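Local coordinates for oxidoreductase, Gfo/Idh/MocA family (Pseudomonas syringae pv. tomato, PDB 3DTY), which probably acts as a nucleotide-dependent oxidoreductase of the Gfo/Idh/MocA family, is seen as a tetramer, and binds magnesium ions, at residues Asn38-Val43 with Ile86-Ile91; Asn136-Val141 with Ala342-Ala347; Arg167-Gln172 with Val217-Leu222; Gln303-Glu306 with Tyr311-Pro314. One frame throughout, in Å; residues are numbered along the deposited sequence.

Contact 1: Asn38-Val43 with Ile86-Ile91; sequences NTFVLV and IQAVSI
F40 and A88 meet where the edge of the phenyl ring comes up to a methyl group: CE1 of F40 lies 4.3 Å from CB of A88, with the methyl near the plane of the ring. The ring is set almost square to its side-chain stem (chi2 -92°), which sends its rim towards A88. The smallest aliphatic side chain suits this spot, since A88, with only a methyl, lets the ring edge of F40 approach its strand. Further along, V43 and I86 touch methyl to methyl, CG2 of V43 being 3.9 Å from CG2 of I86. Their side chains run alongside each other in opposed senses, and the CG1-CD1 arm of I86 leads away from V43. F40 and A88 link strands 40-46 and 88-92 of the parallel Rossmann sheet, and V43 meets I86 in the loop just before the second strand; strand 13-17 runs between them. That central strand bonds through its backbone to T39, V41 and V43 on one side, and R14 reaches Q87 on the other. Side chains must therefore span a whole strand, and only a modest 105 Å² is buried. Around the ring, W15 meets F40 with the planes at about 55°, and I13 packs on it. Helix 330-349 then covers F40 and A88 through M345, while S90 OG is hydrogen-bonded to both Y338 and W15.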
loop_
_atom_site.group_PDB
_atom_site.type_symbol
_atom_site.label_atom_id
_atom_site.label_comp_id
_atom_site.label_asym_id
_atom_site.label_seq_id
_atom_site.Cartn_x
_atom_site.Cartn_y
_atom_site.Cartn_z
ATOM N N ASN A 38 5.074 22.137 -28.684
ATOM C CA ASN A 38 5.297 23.450 -29.293
ATOM C C ASN A 38 4.184 24.452 -29.021
ATOM O O ASN A 38 3.835 25.254 -29.884
ATOM C CB ASN A 38 5.502 23.311 -30.803
ATOM C CG ASN A 38 6.702 22.455 -31.139
ATOM O OD1 ASN A 38 7.743 22.546 -30.485
ATOM N ND2 ASN A 38 6.573 21.623 -32.166
ATOM N N THR A 39 3.630 24.404 -27.815
ATOM C CA THR A 39 2.565 25.318 -27.427
ATOM C C THR A 39 3.156 26.713 -27.315
ATOM O O THR A 39 2.506 27.704 -27.629
ATOM C CB THR A 39 1.969 24.926 -26.073
ATOM O OG1 THR A 39 1.544 23.559 -26.123
ATOM C CG2 THR A 39 0.779 25.816 -25.740
ATOM N N PHE A 40 4.399 26.773 -26.850
ATOM C CA PHE A 40 5.116 28.032 -26.703
ATOM C C PHE A 40 6.461 27.896 -27.399
ATOM O O PHE A 40 6.926 26.787 -27.658
ATOM C CB PHE A 40 5.368 28.347 -25.224
ATOM C CG PHE A 40 4.138 28.753 -24.456
ATOM C CD1 PHE A 40 3.791 30.093 -24.339
ATOM C CD2 PHE A 40 3.338 27.796 -23.841
ATOM C CE1 PHE A 40 2.667 30.482 -23.612
ATOM C CE2 PHE A 40 2.208 28.167 -23.109
ATOM C CZ PHE A 40 1.868 29.517 -22.995
ATOM N N VAL A 41 7.075 29.028 -27.718
ATOM C CA VAL A 41 8.395 29.027 -28.325
ATOM C C VAL A 41 9.193 30.117 -27.618
ATOM O O VAL A 41 8.783 31.284 -27.577
ATOM C CB VAL A 41 8.348 29.292 -29.852
ATOM C CG1 VAL A 41 7.578 30.571 -30.149
ATOM C CG2 VAL A 41 9.773 29.385 -30.398
ATOM N N LEU A 42 10.323 29.721 -27.045
ATOM C CA LEU A 42 11.182 30.641 -26.312
ATOM C C LEU A 42 12.033 31.471 -27.264
ATOM O O LEU A 42 12.944 30.943 -27.899
ATOM C CB LEU A 42 12.085 29.846 -25.368
ATOM C CG LEU A 42 13.011 30.673 -24.487
ATOM C CD1 LEU A 42 12.171 31.469 -23.504
ATOM C CD2 LEU A 42 13.993 29.759 -23.760
ATOM N N VAL A 43 11.749 32.765 -27.360
ATOM C CA VAL A 43 12.509 33.622 -28.270
ATOM C C VAL A 43 13.267 34.753 -27.586
ATOM O O VAL A 43 14.036 35.472 -28.228
ATOM C CB VAL A 43 11.590 34.229 -29.350
ATOM C CG1 VAL A 43 10.941 33.114 -30.151
ATOM C CG2 VAL A 43 10.530 35.110 -28.708
ATOM N N ILE A 86 7.771 39.156 -27.912
ATOM C CA ILE A 86 7.107 38.206 -27.028
ATOM C C ILE A 86 5.647 38.556 -26.759
ATOM O O ILE A 86 5.269 39.733 -26.701
ATOM C CB ILE A 86 7.836 38.087 -25.672
ATOM C CG1 ILE A 86 8.004 39.471 -25.039
ATOM C CG2 ILE A 86 9.180 37.408 -25.867
ATOM C CD1 ILE A 86 8.518 39.424 -23.593
ATOM N N GLN A 87 4.834 37.517 -26.606
ATOM C CA GLN A 87 3.411 37.665 -26.326
ATOM C C GLN A 87 3.141 37.297 -24.875
ATOM O O GLN A 87 2.147 37.722 -24.285
ATOM C CB GLN A 87 2.592 36.739 -27.227
ATOM C CG GLN A 87 2.597 37.119 -28.690
ATOM C CD GLN A 87 2.097 35.997 -29.570
ATOM O OE1 GLN A 87 2.794 35.008 -29.793
ATOM N NE2 GLN A 87 0.879 36.137 -30.070
ATOM N N ALA A 88 4.039 36.503 -24.303
ATOM C CA ALA A 88 3.883 36.051 -22.928
ATOM C C ALA A 88 5.219 35.887 -22.211
ATOM O O ALA A 88 6.263 35.719 -22.844
ATOM C CB ALA A 88 3.125 34.734 -22.918
ATOM N N VAL A 89 5.179 35.933 -20.884
ATOM C CA VAL A 89 6.394 35.782 -20.092
ATOM C C VAL A 89 6.157 34.995 -18.804
ATOM O O VAL A 89 5.126 35.150 -18.145
ATOM C CB VAL A 89 7.004 37.166 -19.731
ATOM C CG1 VAL A 89 6.009 37.986 -18.919
ATOM C CG2 VAL A 89 8.287 36.986 -18.952
ATOM N N SER A 90 7.111 34.135 -18.468
ATOM C CA SER A 90 7.036 33.342 -17.247
ATOM C C SER A 90 8.097 33.886 -16.303
ATOM O O SER A 90 9.262 34.013 -16.672
ATOM C CB SER A 90 7.289 31.866 -17.549
ATOM O OG SER A 90 6.186 31.305 -18.244
ATOM N N ILE A 91 7.674 34.212 -15.089
ATOM C CA ILE A 91 8.544 34.782 -14.071
ATOM C C ILE A 91 8.985 33.685 -13.108
ATOM O O ILE A 91 8.158 33.076 -12.438
ATOM C CB ILE A 91 7.784 35.893 -13.285
ATOM C CG1 ILE A 91 7.205 36.919 -14.266
ATOM C CG2 ILE A 91 8.710 36.583 -12.299
ATOM C CD1 ILE A 91 6.207 37.873 -13.638
#

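Contact 2: Asn136-Val141 with Ala342-Ala347; sequences NRIVGV and ALAMDA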
loop_
_atom_site.group_PDB
_atom_site.type_symbol
_atom_site.label_atom_id
_atom_site.label_comp_id
_atom_site.label_asym_id
_atom_site.label_seq_id
_atom_site.Cartn_x
_atom_site.Cartn_y
_atom_site.Cartn_z
ATOM N N ASN A 136 -6.303 43.510 -20.249
ATOM C CA ASN A 136 -6.856 42.291 -20.828
ATOM C C ASN A 136 -5.791 41.228 -21.124
ATOM O O ASN A 136 -5.690 40.735 -22.245
ATOM C CB ASN A 136 -7.618 42.630 -22.115
ATOM C CG ASN A 136 -8.402 41.448 -22.650
ATOM O OD1 ASN A 136 -9.214 40.859 -21.939
ATOM N ND2 ASN A 136 -8.161 41.094 -23.910
ATOM N N ARG A 137 -5.002 40.888 -20.109
ATOM C CA ARG A 137 -3.948 39.878 -20.230
ATOM C C ARG A 137 -4.079 38.941 -19.041
ATOM O O ARG A 137 -4.379 39.389 -17.937
ATOM C CB ARG A 137 -2.566 40.543 -20.222
ATOM C CG ARG A 137 -2.242 41.299 -21.496
ATOM C CD ARG A 137 -2.079 40.333 -22.664
ATOM N NE ARG A 137 -1.787 41.034 -23.906
ATOM C CZ ARG A 137 -2.693 41.681 -24.627
ATOM N NH1 ARG A 137 -3.959 41.706 -24.231
ATOM N NH2 ARG A 137 -2.330 42.319 -25.736
ATOM N N ILE A 138 -3.857 37.647 -19.253
ATOM C CA ILE A 138 -3.994 36.702 -18.153
ATOM C C ILE A 138 -2.773 36.684 -17.240
ATOM O O ILE A 138 -1.691 37.167 -17.595
ATOM C CB ILE A 138 -4.224 35.236 -18.642
ATOM C CG1 ILE A 138 -2.895 34.609 -19.071
ATOM C CG2 ILE A 138 -5.198 35.209 -19.812
ATOM C CD1 ILE A 138 -2.927 33.081 -19.112
ATOM N N VAL A 139 -2.978 36.121 -16.055
ATOM C CA VAL A 139 -1.929 35.954 -15.064
ATOM C C VAL A 139 -2.100 34.554 -14.491
ATOM O O VAL A 139 -2.876 34.337 -13.558
ATOM C CB VAL A 139 -2.029 36.981 -13.916
ATOM C CG1 VAL A 139 -0.980 36.672 -12.864
ATOM C CG2 VAL A 139 -1.823 38.398 -14.453
ATOM N N GLY A 140 -1.401 33.595 -15.081
ATOM C CA GLY A 140 -1.488 32.238 -14.587
ATOM C C GLY A 140 -0.507 32.073 -13.445
ATOM O O GLY A 140 0.538 32.721 -13.432
ATOM N N VAL A 141 -0.858 31.229 -12.480
ATOM C CA VAL A 141 -0.006 30.963 -11.328
ATOM C C VAL A 141 0.232 29.455 -11.337
ATOM O O VAL A 141 -0.694 28.676 -11.574
ATOM C CB VAL A 141 -0.692 31.378 -10.019
ATOM C CG1 VAL A 141 0.255 31.152 -8.846
ATOM C CG2 VAL A 141 -1.113 32.847 -10.100
ATOM N N ALA A 342 -2.167 28.602 -22.277
ATOM C CA ALA A 342 -2.174 28.980 -23.691
ATOM C C ALA A 342 -3.603 29.137 -24.213
ATOM O O ALA A 342 -3.891 30.046 -24.988
ATOM C CB ALA A 342 -1.421 27.937 -24.521
ATOM N N LEU A 343 -4.493 28.244 -23.795
ATOM C CA LEU A 343 -5.886 28.325 -24.221
ATOM C C LEU A 343 -6.518 29.593 -23.643
ATOM O O LEU A 343 -7.285 30.280 -24.318
ATOM C CB LEU A 343 -6.665 27.084 -23.756
ATOM C CG LEU A 343 -6.306 25.772 -24.463
ATOM C CD1 LEU A 343 -7.113 24.602 -23.881
ATOM C CD2 LEU A 343 -6.562 25.926 -25.956
ATOM N N ALA A 344 -6.181 29.912 -22.399
ATOM C CA ALA A 344 -6.733 31.108 -21.766
ATOM C C ALA A 344 -6.228 32.359 -22.490
ATOM O O ALA A 344 -6.977 33.311 -22.720
ATOM C CB ALA A 344 -6.344 31.147 -20.285
HETATM N N MSE A 345 -4.956 32.349 -22.866
HETATM C CA MSE A 345 -4.382 33.488 -23.568
HETATM C C MSE A 345 -5.078 33.721 -24.903
HETATM O O MSE A 345 -5.393 34.858 -25.265
HETATM C CB MSE A 345 -2.891 33.260 -23.809
HETATM C CG MSE A 345 -2.077 33.178 -22.538
HETATM SE SE MSE A 345 -0.218 32.873 -22.879
HETATM C CE MSE A 345 0.389 32.644 -21.048
ATOM N N ASP A 346 -5.315 32.636 -25.630
ATOM C CA ASP A 346 -5.953 32.708 -26.934
ATOM C C ASP A 346 -7.401 33.168 -26.849
ATOM O O ASP A 346 -7.854 33.957 -27.677
ATOM C CB ASP A 346 -5.888 31.348 -27.627
ATOM C CG ASP A 346 -6.276 31.427 -29.091
ATOM O OD1 ASP A 346 -5.443 31.887 -29.900
ATOM O OD2 ASP A 346 -7.404 31.026 -29.439
ATOM N N ALA A 347 -8.132 32.671 -25.859
ATOM C CA ALA A 347 -9.528 33.062 -25.699
ATOM C C ALA A 347 -9.582 34.544 -25.345
ATOM O O ALA A 347 -10.438 35.282 -25.841
ATOM C CB ALA A 347 -10.185 32.242 -24.604
#
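The flat peptide group that follows A344 receives a methyl of I138 on one face: CG2 of I138 stands above the carbonyl, 3.9 Å from O of A344. Apart from the contact, the guanidinium of R137 folds back on its own segment, NH1 giving a hydrogen bond of 2.8 Å to O of N136; that oxygen lies in the guanidinium plane. The other branch of I138 does the main apolar work. With chi1 at 79°, CG1 is tucked over the residue's own backbone, and CD1 beyond it is carried forward to the helix, 3.5 Å from CG of M345 and 4.1 Å from CB of A344. I138 and the extended selenomethionine M345 cross at about a right angle, so that CD1 also comes within 3.9 Å of CE of M345. A branched residue suits this place because one arm can lie on the helix backbone while the other meets its side chains; the small A344 lets the chain at I138 come close to the helix. N136, with positive phi, is the C-prime residue of a Schellman motif ending helix 122-134, and its ND2 bonds to T348 O. The chain then enters strand 139-141, an edge strand of the Rossmann sheet within this chain, next to 111-114; H111 and V113 also touch M345, and helix 330-349 thus lies against the Rossmann domain, which in this family binds NAD(P).

Contact 3: Arg167-Gln172 with Val217-Leu222; sequences RMVHMQ and VMLPDL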
loop_
_atom_site.group_PDB
_atom_site.type_symbol
_atom_site.label_atom_id
_atom_site.label_comp_id
_atom_site.label_asym_id
_atom_site.label_seq_id
_atom_site.Cartn_x
_atom_site.Cartn_y
_atom_site.Cartn_z
ATOM N N ARG A 167 -18.911 17.517 3.650
ATOM C CA ARG A 167 -18.864 17.861 5.064
ATOM C C ARG A 167 -17.493 18.320 5.527
ATOM O O ARG A 167 -17.380 19.198 6.380
ATOM C CB ARG A 167 -19.302 16.658 5.901
ATOM C CG ARG A 167 -20.772 16.320 5.738
ATOM C CD ARG A 167 -21.160 15.080 6.512
ATOM N NE ARG A 167 -22.610 14.923 6.515
ATOM C CZ ARG A 167 -23.256 13.877 7.013
ATOM N NH1 ARG A 167 -22.585 12.868 7.550
ATOM N NH2 ARG A 167 -24.583 13.865 7.006
HETATM N N MSE A 168 -16.453 17.705 4.980
HETATM C CA MSE A 168 -15.091 18.062 5.337
HETATM C C MSE A 168 -14.121 17.974 4.169
HETATM O O MSE A 168 -14.235 17.109 3.302
HETATM C CB MSE A 168 -14.575 17.166 6.462
HETATM C CG MSE A 168 -15.215 17.401 7.806
HETATM SE SE MSE A 168 -14.875 15.857 8.888
HETATM C CE MSE A 168 -16.400 14.840 8.314
ATOM N N VAL A 169 -13.165 18.891 4.161
ATOM C CA VAL A 169 -12.125 18.913 3.150
ATOM C C VAL A 169 -10.827 18.914 3.955
ATOM O O VAL A 169 -10.515 19.888 4.633
ATOM C CB VAL A 169 -12.169 20.189 2.289
ATOM C CG1 VAL A 169 -11.085 20.116 1.205
ATOM C CG2 VAL A 169 -13.555 20.364 1.682
ATOM N N HIS A 170 -10.095 17.806 3.908
ATOM C CA HIS A 170 -8.842 17.696 4.640
ATOM C C HIS A 170 -7.669 17.750 3.680
ATOM O O HIS A 170 -7.568 16.946 2.753
ATOM C CB HIS A 170 -8.819 16.406 5.450
ATOM C CG HIS A 170 -9.733 16.429 6.634
ATOM N ND1 HIS A 170 -9.928 15.335 7.446
ATOM C CD2 HIS A 170 -10.495 17.424 7.149
ATOM C CE1 HIS A 170 -10.773 15.652 8.412
ATOM N NE2 HIS A 170 -11.131 16.912 8.255
HETATM N N MSE A 171 -6.788 18.715 3.916
HETATM C CA MSE A 171 -5.631 18.931 3.067
HETATM C C MSE A 171 -4.319 18.926 3.832
HETATM O O MSE A 171 -4.266 19.244 5.019
HETATM C CB MSE A 171 -5.765 20.279 2.349
HETATM C CG MSE A 171 -6.885 20.329 1.350
HETATM SE SE MSE A 171 -7.511 22.103 1.110
HETATM C CE MSE A 171 -8.567 22.296 2.718
ATOM N N GLN A 172 -3.253 18.564 3.135
ATOM C CA GLN A 172 -1.943 18.576 3.744
ATOM C C GLN A 172 -0.866 18.536 2.680
ATOM O O GLN A 172 -1.056 17.974 1.602
ATOM C CB GLN A 172 -1.748 17.381 4.682
ATOM C CG GLN A 172 -1.496 16.063 3.964
ATOM C CD GLN A 172 -0.893 15.002 4.865
ATOM O OE1 GLN A 172 0.184 14.473 4.579
ATOM N NE2 GLN A 172 -1.582 14.686 5.958
ATOM N N VAL A 217 -10.351 23.580 -7.246
ATOM C CA VAL A 217 -10.698 22.904 -8.489
ATOM C C VAL A 217 -11.828 21.896 -8.267
ATOM O O VAL A 217 -12.762 21.820 -9.061
ATOM C CB VAL A 217 -9.487 22.132 -9.081
ATOM C CG1 VAL A 217 -9.950 21.284 -10.263
ATOM C CG2 VAL A 217 -8.400 23.110 -9.532
HETATM N N MSE A 218 -11.730 21.123 -7.189
HETATM C CA MSE A 218 -12.736 20.099 -6.887
HETATM C C MSE A 218 -14.046 20.662 -6.345
HETATM O O MSE A 218 -15.109 20.080 -6.548
HETATM C CB MSE A 218 -12.198 19.115 -5.850
HETATM C CG MSE A 218 -10.858 18.483 -6.186
HETATM SE SE MSE A 218 -10.383 17.179 -4.844
HETATM C CE MSE A 218 -8.757 16.524 -5.677
ATOM N N LEU A 219 -13.957 21.785 -5.644
ATOM C CA LEU A 219 -15.127 22.385 -5.018
ATOM C C LEU A 219 -15.175 23.886 -5.288
ATOM O O LEU A 219 -15.024 24.691 -4.370
ATOM C CB LEU A 219 -15.060 22.131 -3.510
ATOM C CG LEU A 219 -15.020 20.659 -3.083
ATOM C CD1 LEU A 219 -13.962 20.459 -2.001
ATOM C CD2 LEU A 219 -16.400 20.227 -2.588
ATOM N N PRO A 220 -15.405 24.281 -6.549
ATOM C CA PRO A 220 -15.458 25.703 -6.908
ATOM C C PRO A 220 -16.510 26.557 -6.207
ATOM O O PRO A 220 -16.327 27.762 -6.057
ATOM C CB PRO A 220 -15.647 25.669 -8.427
ATOM C CG PRO A 220 -16.428 24.413 -8.643
ATOM C CD PRO A 220 -15.733 23.431 -7.710
ATOM N N ASP A 221 -17.600 25.942 -5.764
ATOM C CA ASP A 221 -18.665 26.700 -5.110
ATOM C C ASP A 221 -18.519 26.857 -3.598
ATOM O O ASP A 221 -19.280 27.592 -2.970
ATOM C CB ASP A 221 -20.021 26.072 -5.441
ATOM C CG ASP A 221 -20.261 25.977 -6.942
ATOM O OD1 ASP A 221 -19.856 26.916 -7.661
ATOM O OD2 ASP A 221 -20.853 24.974 -7.399
ATOM N N LEU A 222 -17.535 26.181 -3.017
ATOM C CA LEU A 222 -17.309 26.244 -1.577
ATOM C C LEU A 222 -16.662 27.587 -1.223
ATOM O O LEU A 222 -15.668 27.978 -1.837
ATOM C CB LEU A 222 -16.395 25.086 -1.157
ATOM C CG LEU A 222 -16.603 24.421 0.202
ATOM C CD1 LEU A 222 -17.978 23.782 0.249
ATOM C CD2 LEU A 222 -15.528 23.366 0.424
#
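V169 puts a single methyl, CG2, against two leucines at once: it lies 3.7 Å from CD1 of L219 and 3.8 Å from CD2 of L222. The two approaches differ. V169 and L219 reach toward each other tip to tip, whereas L222 passes along the valine's flank, pointing the other way. The valine torsion (chi1 -177°) turns CG1 beside the carbonyl carbon and leaves CG2 to face the leucines, whose own methyls, CD1 of L219 and CD2 of L222, are 4.1 Å apart and close round it. A valine suits a strand because its beta branch favours extended backbone; the leucines, longer and more flexible, cover the remaining distance, the closest CA atoms, those of V169 and L219, being 9.4 Å apart. The leucines are brought together by a type I beta turn from L219 to L222, entered as helix 203-218 ends and closed by L222 N bonding to L219 O at 3.2 Å. P220 fits the second position of such a turn, where a phi near -60° is required. This is the alpha/beta arrangement of the C-terminal domain, with helices lying on one face of a large mixed sheet. Near its start, strand 166-174 has a classic beta bulge, R167 and M168 both facing I277. Y251 touches both V169 and L222, and I158 of helix 149-159 packs on L219. The other face of the strand meets a second subunit: H170 NE2 bonds to Y246 OH of that neighbouring chain, and its ring stands edge-to-face with W260 of the same neighbour.

Contact 4: Gln303-Glu306 with Tyr311-Pro314; sequences QILE and YLHP
Y311 lies at a slant to L305, the two side chains crossing obliquely, and its phenol end points at the backbone of the strand. CE1 of Y311 passes 3.9 Å from CG of L305, and the ring carries OH on to the amide of the next residue, where E306 N donates a hydrogen bond of 2.8 Å to Y311 OH. The N-H···O angle is 158°, and the amide nitrogen sits at the ring edge, in the plane of the ring. With chi1 at 51° the ring of Y311 is flanked by its own backbone N and C, a turn that directs it towards strand 302-306. A tyrosine suits the place because its rigid ring spans the gap and ends in an oxygen. L312 lies beside it: its CD1 is 3.4 Å from E306 O, while its CD2 meets CD2 of L305 at 4.2 Å. Q153 of helix 149-159 packs against both leucines. The carboxylate of E306 turns elsewhere, OE1 bonding to Q292 NE2 on the adjacent strand. Strand 302-306 is outermost within its chain, but Q303 and I304 continue the sheet as an antiparallel ladder with a third subunit. L305 pairs with L293 on the inner side; the amide of E306 is met by the phenol, past the residues of the intersubunit ladder. Accepting this N-H would probably polarise the hydroxyl and make it a slightly better proton donor.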
loop_
_atom_site.group_PDB
_atom_site.type_symbol
_atom_site.label_atom_id
_atom_site.label_comp_id
_atom_site.label_asym_id
_atom_site.label_seq_id
_atom_site.Cartn_x
_atom_site.Cartn_y
_atom_site.Cartn_z
ATOM N N GLN A 303 -12.840 1.792 -3.445
ATOM C CA GLN A 303 -12.483 1.718 -4.852
ATOM C C GLN A 303 -11.252 2.553 -5.183
ATOM O O GLN A 303 -10.982 3.578 -4.549
ATOM C CB GLN A 303 -13.647 2.193 -5.721
ATOM C CG GLN A 303 -14.833 1.259 -5.754
ATOM C CD GLN A 303 -15.994 1.843 -6.527
ATOM O OE1 GLN A 303 -16.822 2.576 -5.976
ATOM N NE2 GLN A 303 -16.057 1.534 -7.815
ATOM N N ILE A 304 -10.513 2.103 -6.191
ATOM C CA ILE A 304 -9.331 2.815 -6.645
ATOM C C ILE A 304 -9.495 3.107 -8.127
ATOM O O ILE A 304 -9.518 2.181 -8.946
ATOM C CB ILE A 304 -8.042 1.977 -6.465
ATOM C CG1 ILE A 304 -7.800 1.695 -4.976
ATOM C CG2 ILE A 304 -6.855 2.717 -7.072
ATOM C CD1 ILE A 304 -7.615 2.942 -4.135
ATOM N N LEU A 305 -9.623 4.386 -8.468
ATOM C CA LEU A 305 -9.745 4.794 -9.862
ATOM C C LEU A 305 -8.349 5.055 -10.408
ATOM O O LEU A 305 -7.489 5.602 -9.717
ATOM C CB LEU A 305 -10.602 6.058 -10.000
ATOM C CG LEU A 305 -12.111 5.871 -9.798
ATOM C CD1 LEU A 305 -12.389 5.413 -8.382
ATOM C CD2 LEU A 305 -12.840 7.173 -10.085
ATOM N N GLU A 306 -8.146 4.673 -11.663
ATOM C CA GLU A 306 -6.863 4.815 -12.328
ATOM C C GLU A 306 -6.909 5.788 -13.498
ATOM O O GLU A 306 -7.863 5.798 -14.270
ATOM C CB GLU A 306 -6.401 3.442 -12.842
ATOM C CG GLU A 306 -5.904 2.473 -11.767
ATOM C CD GLU A 306 -4.416 2.616 -11.492
ATOM O OE1 GLU A 306 -3.736 3.383 -12.216
ATOM O OE2 GLU A 306 -3.919 1.950 -10.560
ATOM N N TYR A 311 -13.879 4.435 -17.578
ATOM C CA TYR A 311 -14.963 4.789 -16.681
ATOM C C TYR A 311 -14.814 6.225 -16.167
ATOM O O TYR A 311 -15.658 6.707 -15.416
ATOM C CB TYR A 311 -15.032 3.795 -15.508
ATOM C CG TYR A 311 -13.716 3.569 -14.788
ATOM C CD1 TYR A 311 -13.118 4.593 -14.057
ATOM C CD2 TYR A 311 -13.080 2.321 -14.821
ATOM C CE1 TYR A 311 -11.921 4.391 -13.369
ATOM C CE2 TYR A 311 -11.875 2.105 -14.134
ATOM C CZ TYR A 311 -11.306 3.150 -13.410
ATOM O OH TYR A 311 -10.127 2.975 -12.725
ATOM N N LEU A 312 -13.743 6.906 -16.573
ATOM C CA LEU A 312 -13.514 8.294 -16.149
ATOM C C LEU A 312 -14.307 9.263 -17.023
ATOM O O LEU A 312 -14.730 8.915 -18.128
ATOM C CB LEU A 312 -12.030 8.656 -16.254
ATOM C CG LEU A 312 -11.028 7.902 -15.376
ATOM C CD1 LEU A 312 -9.632 8.375 -15.698
ATOM C CD2 LEU A 312 -11.352 8.139 -13.900
ATOM N N HIS A 313 -14.511 10.478 -16.524
ATOM C CA HIS A 313 -15.222 11.500 -17.288
ATOM C C HIS A 313 -14.290 11.981 -18.412
ATOM O O HIS A 313 -13.066 12.020 -18.249
ATOM C CB HIS A 313 -15.603 12.678 -16.380
ATOM C CG HIS A 313 -16.534 13.661 -17.018
ATOM N ND1 HIS A 313 -16.130 14.549 -17.994
ATOM C CD2 HIS A 313 -17.858 13.882 -16.836
ATOM C CE1 HIS A 313 -17.162 15.272 -18.385
ATOM N NE2 HIS A 313 -18.226 14.888 -17.699
ATOM N N PRO A 314 -14.858 12.335 -19.574
ATOM C CA PRO A 314 -14.045 12.808 -20.704
ATOM C C PRO A 314 -13.098 13.959 -20.345
ATOM O O PRO A 314 -11.980 14.029 -20.859
ATOM C CB PRO A 314 -15.093 13.217 -21.734
ATOM C CG PRO A 314 -16.183 12.229 -21.490
ATOM C CD PRO A 314 -16.267 12.162 -19.972
#

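Contacts 1 and 2 belong to one packed region: F40 and A88 both touch the selenium of M345, so helix 330-349, packed on the Rossmann sheet, touches both, their centres about 12 Å apart. Both are buried and apolar between their segments. Contact 3 is also apolar and buried, but lies in the mixed sheet, about 33 Å from contact 1 between centres; its strand also meets a second subunit. Contact 4 reaches the same mixed sheet at its outermost strand, is only partly buried, and alone has a hydrogen bond between its segments. Chemistry thus follows place: apolar side-chain packing in the interior, a phenol-to-backbone bond at the sheet's edge, where a third subunit extends it.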